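Local coordinates for hydrogenase maturation factor (Thermoanaerobacter tengcongensis, PDB 3VTH), which probably transfers the carbamoyl group of carbamoyl phosphate, with ATP, to the C-terminal cysteine of HypE during [NiFe]-hydrogenase maturation, at residues 107-121 and 134-146. Numbering follows the deposited sequence.
Sequences VSPDMGVCEDCLREL and INCTNCGPRFSII. With ZN (zinc ion), chain C.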
loop_
_atom_site.group_PDB
_atom_site.type_symbol
_atom_site.label_atom_id
_atom_site.label_comp_id
_atom_site.label_asym_id
_atom_site.label_seq_id
_atom_site.Cartn_x
_atom_site.Cartn_y
_atom_site.Cartn_z
ATOM N N VAL A 107 -5.637 12.214 9.612
ATOM C CA VAL A 107 -4.330 12.193 10.266
ATOM C C VAL A 107 -3.246 12.067 9.189
ATOM O O VAL A 107 -3.377 11.265 8.247
ATOM C CB VAL A 107 -4.243 11.042 11.306
ATOM C CG1 VAL A 107 -2.792 10.759 11.756
ATOM C CG2 VAL A 107 -5.109 11.381 12.554
ATOM N N SER A 108 -2.194 12.872 9.323
ATOM C CA SER A 108 -1.076 12.841 8.384
ATOM C C SER A 108 -0.345 11.492 8.395
ATOM O O SER A 108 -0.120 10.923 9.463
ATOM C CB SER A 108 -0.067 13.953 8.691
ATOM O OG SER A 108 1.026 13.900 7.758
ATOM N N PRO A 109 0.036 10.983 7.211
ATOM C CA PRO A 109 1.006 9.880 7.242
ATOM C C PRO A 109 2.369 10.325 7.811
ATOM O O PRO A 109 2.665 11.527 7.896
ATOM C CB PRO A 109 1.153 9.477 5.764
ATOM C CG PRO A 109 -0.132 9.964 5.113
ATOM C CD PRO A 109 -0.468 11.245 5.849
ATOM N N ASP A 110 3.162 9.344 8.218
ATOM C CA ASP A 110 4.574 9.525 8.559
ATOM C C ASP A 110 5.373 9.992 7.354
ATOM O O ASP A 110 5.175 9.494 6.238
ATOM C CB ASP A 110 5.136 8.195 9.059
ATOM C CG ASP A 110 4.312 7.628 10.184
ATOM O OD1 ASP A 110 4.407 8.176 11.304
ATOM O OD2 ASP A 110 3.524 6.684 9.932
ATOM N N MET A 111 6.299 10.920 7.582
ATOM C CA MET A 111 7.019 11.560 6.485
ATOM C C MET A 111 8.541 11.490 6.631
ATOM O O MET A 111 9.058 11.642 7.736
ATOM C CB MET A 111 6.557 13.029 6.335
ATOM C CG MET A 111 5.126 13.176 5.782
ATOM S SD MET A 111 4.969 12.615 4.066
ATOM C CE MET A 111 3.198 12.305 3.939
ATOM N N GLY A 112 9.233 11.262 5.508
ATOM C CA GLY A 112 10.692 11.307 5.426
ATOM C C GLY A 112 11.284 12.673 5.771
ATOM O O GLY A 112 10.602 13.694 5.679
ATOM N N VAL A 113 12.546 12.669 6.192
ATOM C CA VAL A 113 13.284 13.870 6.598
ATOM C C VAL A 113 13.252 14.925 5.483
ATOM O O VAL A 113 13.531 14.613 4.321
ATOM C CB VAL A 113 14.753 13.531 6.928
ATOM C CG1 VAL A 113 15.492 14.746 7.511
ATOM C CG2 VAL A 113 14.838 12.335 7.893
ATOM N N CYS A 114 12.888 16.158 5.838
ATOM C CA CYS A 114 12.890 17.273 4.882
ATOM C C CYS A 114 14.305 17.780 4.625
ATOM O O CYS A 114 15.237 17.471 5.372
ATOM C CB CYS A 114 11.981 18.426 5.368
ATOM S SG CYS A 114 12.641 19.394 6.750
ATOM N N GLU A 115 14.475 18.566 3.569
ATOM C CA GLU A 115 15.808 19.079 3.246
ATOM C C GLU A 115 16.394 20.023 4.318
ATOM O O GLU A 115 17.598 20.060 4.502
ATOM C CB GLU A 115 15.841 19.718 1.854
ATOM C CG GLU A 115 15.233 21.112 1.762
ATOM C CD GLU A 115 15.439 21.761 0.387
ATOM O OE1 GLU A 115 16.599 22.046 0.013
ATOM O OE2 GLU A 115 14.428 21.993 -0.307
ATOM N N ASP A 116 15.550 20.769 5.026
ATOM C CA ASP A 116 16.038 21.670 6.092
ATOM C C ASP A 116 16.578 20.897 7.292
ATOM O O ASP A 116 17.623 21.245 7.822
ATOM C CB ASP A 116 14.949 22.642 6.570
ATOM C CG ASP A 116 14.520 23.623 5.492
ATOM O OD1 ASP A 116 15.391 24.266 4.898
ATOM O OD2 ASP A 116 13.308 23.739 5.227
ATOM N N CYS A 117 15.865 19.858 7.721
ATOM C CA CYS A 117 16.346 19.021 8.823
ATOM C C CYS A 117 17.624 18.283 8.431
ATOM O O CYS A 117 18.526 18.145 9.244
ATOM C CB CYS A 117 15.279 18.019 9.282
ATOM S SG CYS A 117 13.947 18.811 10.241
ATOM N N LEU A 118 17.682 17.807 7.192
ATOM C CA LEU A 118 18.859 17.102 6.703
ATOM C C LEU A 118 20.102 18.003 6.708
ATOM O O LEU A 118 21.189 17.552 7.060
ATOM C CB LEU A 118 18.613 16.526 5.301
ATOM C CG LEU A 118 19.684 15.590 4.716
ATOM C CD1 LEU A 118 19.866 14.374 5.601
ATOM C CD2 LEU A 118 19.290 15.151 3.296
ATOM N N ARG A 119 19.932 19.263 6.312
ATOM C CA ARG A 119 21.025 20.249 6.370
ATOM C C ARG A 119 21.500 20.443 7.811
ATOM O O ARG A 119 22.698 20.423 8.074
ATOM C CB ARG A 119 20.574 21.597 5.787
ATOM C CG ARG A 119 21.711 22.602 5.555
ATOM C CD ARG A 119 21.229 24.066 5.569
ATOM N NE ARG A 119 20.015 24.255 4.779
ATOM C CZ ARG A 119 18.788 24.357 5.285
ATOM N NH1 ARG A 119 18.583 24.314 6.600
ATOM N NH2 ARG A 119 17.758 24.505 4.467
ATOM N N GLU A 120 20.557 20.630 8.735
ATOM C CA GLU A 120 20.895 20.774 10.153
ATOM C C GLU A 120 21.595 19.520 10.706
ATOM O O GLU A 120 22.616 19.625 11.379
ATOM C CB GLU A 120 19.650 21.131 10.980
ATOM C CG GLU A 120 19.117 22.564 10.722
ATOM C CD GLU A 120 17.763 22.854 11.380
ATOM O OE1 GLU A 120 17.256 23.988 11.229
ATOM O OE2 GLU A 120 17.175 21.961 12.018
ATOM N N LEU A 121 21.040 18.344 10.413
ATOM C CA LEU A 121 21.657 17.062 10.784
ATOM C C LEU A 121 23.145 16.946 10.396
ATOM O O LEU A 121 23.943 16.383 11.143
ATOM C CB LEU A 121 20.875 15.900 10.151
ATOM C CG LEU A 121 21.259 14.463 10.508
ATOM C CD1 LEU A 121 20.971 14.189 11.964
ATOM C CD2 LEU A 121 20.501 13.447 9.606
ATOM N N ILE A 134 15.944 14.221 14.742
ATOM C CA ILE A 134 15.640 15.531 14.169
ATOM C C ILE A 134 14.372 15.483 13.301
ATOM O O ILE A 134 14.207 14.577 12.485
ATOM C CB ILE A 134 16.848 16.112 13.405
ATOM C CG1 ILE A 134 16.615 17.589 13.052
ATOM C CG2 ILE A 134 17.219 15.244 12.171
ATOM C CD1 ILE A 134 17.910 18.322 12.601
ATOM N N ASN A 135 13.459 16.432 13.539
ATOM C CA ASN A 135 12.266 16.604 12.693
ATOM C C ASN A 135 11.782 18.050 12.838
ATOM O O ASN A 135 12.403 18.832 13.549
ATOM C CB ASN A 135 11.151 15.613 13.081
ATOM C CG ASN A 135 10.783 15.690 14.571
ATOM O OD1 ASN A 135 10.941 16.728 15.230
ATOM N ND2 ASN A 135 10.288 14.587 15.102
ATOM N N CYS A 136 10.684 18.396 12.174
ATOM C CA CYS A 136 10.124 19.736 12.246
ATOM C C CYS A 136 8.670 19.636 11.795
ATOM O O CYS A 136 8.156 18.533 11.636
ATOM C CB CYS A 136 10.927 20.700 11.350
ATOM S SG CYS A 136 10.760 20.397 9.569
ATOM N N THR A 137 8.000 20.775 11.608
ATOM C CA THR A 137 6.594 20.750 11.169
ATOM C C THR A 137 6.408 20.113 9.788
ATOM O O THR A 137 5.300 19.689 9.460
ATOM C CB THR A 137 5.940 22.160 11.167
ATOM O OG1 THR A 137 6.619 23.018 10.248
ATOM C CG2 THR A 137 5.998 22.777 12.537
ATOM N N ASN A 138 7.486 20.026 9.001
ATOM C CA ASN A 138 7.414 19.542 7.616
ATOM C C ASN A 138 7.875 18.089 7.367
ATOM O O ASN A 138 7.932 17.660 6.199
ATOM C CB ASN A 138 8.216 20.474 6.678
ATOM C CG ASN A 138 7.650 21.884 6.602
ATOM O OD1 ASN A 138 6.436 22.084 6.544
ATOM N ND2 ASN A 138 8.543 22.874 6.582
ATOM N N CYS A 139 8.210 17.353 8.431
ATOM C CA CYS A 139 8.750 15.983 8.307
ATOM C C CYS A 139 8.674 15.198 9.615
ATOM O O CYS A 139 8.376 15.765 10.672
ATOM C CB CYS A 139 10.205 16.017 7.810
ATOM S SG CYS A 139 11.490 16.442 9.054
ATOM N N GLY A 140 8.935 13.895 9.540
ATOM C CA GLY A 140 8.994 13.042 10.732
ATOM C C GLY A 140 7.751 12.179 10.928
ATOM O O GLY A 140 6.819 12.207 10.113
ATOM N N PRO A 141 7.736 11.386 12.004
ATOM C CA PRO A 141 6.591 10.542 12.300
ATOM C C PRO A 141 5.359 11.369 12.598
ATOM O O PRO A 141 5.470 12.483 13.146
ATOM C CB PRO A 141 7.021 9.784 13.562
ATOM C CG PRO A 141 8.120 10.550 14.130
ATOM C CD PRO A 141 8.818 11.212 12.988
ATOM N N ARG A 142 4.206 10.844 12.195
ATOM C CA ARG A 142 2.926 11.445 12.503
ATOM C C ARG A 142 2.032 10.307 12.973
ATOM O O ARG A 142 2.020 9.984 14.153
ATOM C CB ARG A 142 2.339 12.207 11.294
ATOM C CG ARG A 142 3.113 13.490 10.882
ATOM C CD ARG A 142 3.140 14.560 12.000
ATOM N NE ARG A 142 3.754 15.796 11.499
ATOM C CZ ARG A 142 5.057 16.065 11.518
ATOM N NH1 ARG A 142 5.919 15.194 12.024
ATOM N NH2 ARG A 142 5.504 17.214 11.011
ATOM N N PHE A 143 1.312 9.677 12.044
ATOM C CA PHE A 143 0.453 8.534 12.373
ATOM C C PHE A 143 1.058 7.576 13.402
ATOM O O PHE A 143 0.422 7.264 14.429
ATOM C CB PHE A 143 0.098 7.752 11.099
ATOM C CG PHE A 143 -0.698 6.511 11.370
ATOM C CD1 PHE A 143 -0.187 5.262 11.051
ATOM C CD2 PHE A 143 -1.950 6.591 11.981
ATOM C CE1 PHE A 143 -0.935 4.098 11.314
ATOM C CE2 PHE A 143 -2.702 5.430 12.251
ATOM C CZ PHE A 143 -2.197 4.189 11.917
ATOM N N SER A 144 2.289 7.128 13.153
ATOM C CA SER A 144 2.921 6.141 14.025
ATOM C C SER A 144 2.975 6.546 15.505
ATOM O O SER A 144 2.978 5.672 16.360
ATOM C CB SER A 144 4.345 5.804 13.557
ATOM O OG SER A 144 5.138 6.989 13.508
ATOM N N ILE A 145 3.029 7.844 15.802
ATOM C CA ILE A 145 3.140 8.280 17.203
ATOM C C ILE A 145 1.920 9.036 17.743
ATOM O O ILE A 145 1.947 9.524 18.867
ATOM C CB ILE A 145 4.419 9.112 17.445
ATOM C CG1 ILE A 145 4.375 10.426 16.648
ATOM C CG2 ILE A 145 5.693 8.253 17.096
ATOM C CD1 ILE A 145 5.456 11.408 17.074
ATOM N N ILE A 146 0.844 9.090 16.962
ATOM C CA ILE A 146 -0.364 9.852 17.349
ATOM C C ILE A 146 -1.351 8.934 18.082
ATOM O O ILE A 146 -1.732 7.884 17.561
ATOM C CB ILE A 146 -1.006 10.558 16.112
ATOM C CG1 ILE A 146 -0.142 11.755 15.679
ATOM C CG2 ILE A 146 -2.461 11.040 16.398
ATOM C CD1 ILE A 146 -0.434 12.275 14.240
HETATM ZN ZN ZN C . 12.123 18.652 8.864
HETATM O O HOH W 1 11.272 22.146 6.211
#
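Asp110 OD2 and Val107 CG1 lie at the edge of the Phe143 ring, near its plane. The Asp110 carboxylate is turned 56° from that ring. Its other oxygen, OD1, takes three bonds. Ser144 N, 3.0 Å from Asp110 OD1, uses its syn lone pair, on the side of OD2. Arg142 N, 2.8 Å from Asp110 OD1, and Ser144 OG, 2.6 Å from it, come from opposite sides of the carboxylate plane. This grip fixes the rotation of the buried carboxylate. The Arg142 guanidinium has Thr137 C at its edge, in plane. Its NH1 donates to Pro141 O in that plane, and NH2 binds Cys136 O. NE donates to Gly22 O.

The segments belong to the first HypF zinc finger, a Cys4 site built from two CxxC pairs. Cys114, Cys117, Cys136 and Cys139 each bind zinc through SG at 2.3 Å. The backbone Cys114 N points nearly straight at Cys139 SG (3.5 Å, 168°). Cys114 is the N-cap of helix 115-121: its SG, set between the backbone N and the carbonyl carbon (chi1 73°), accepts from Cys117 N. Met111 and Gly140 form a single antiparallel hydrogen-bonded pair, each N donating to the other's O. Beyond the metal, Ile134 CD1 packs on Glu120 CB at 3.7 Å. The Glu120 carboxylate forms salt bridges with Arg177 and Arg178. At the far end, Val107 CG1 meets Ile146 CD1 tip to tip.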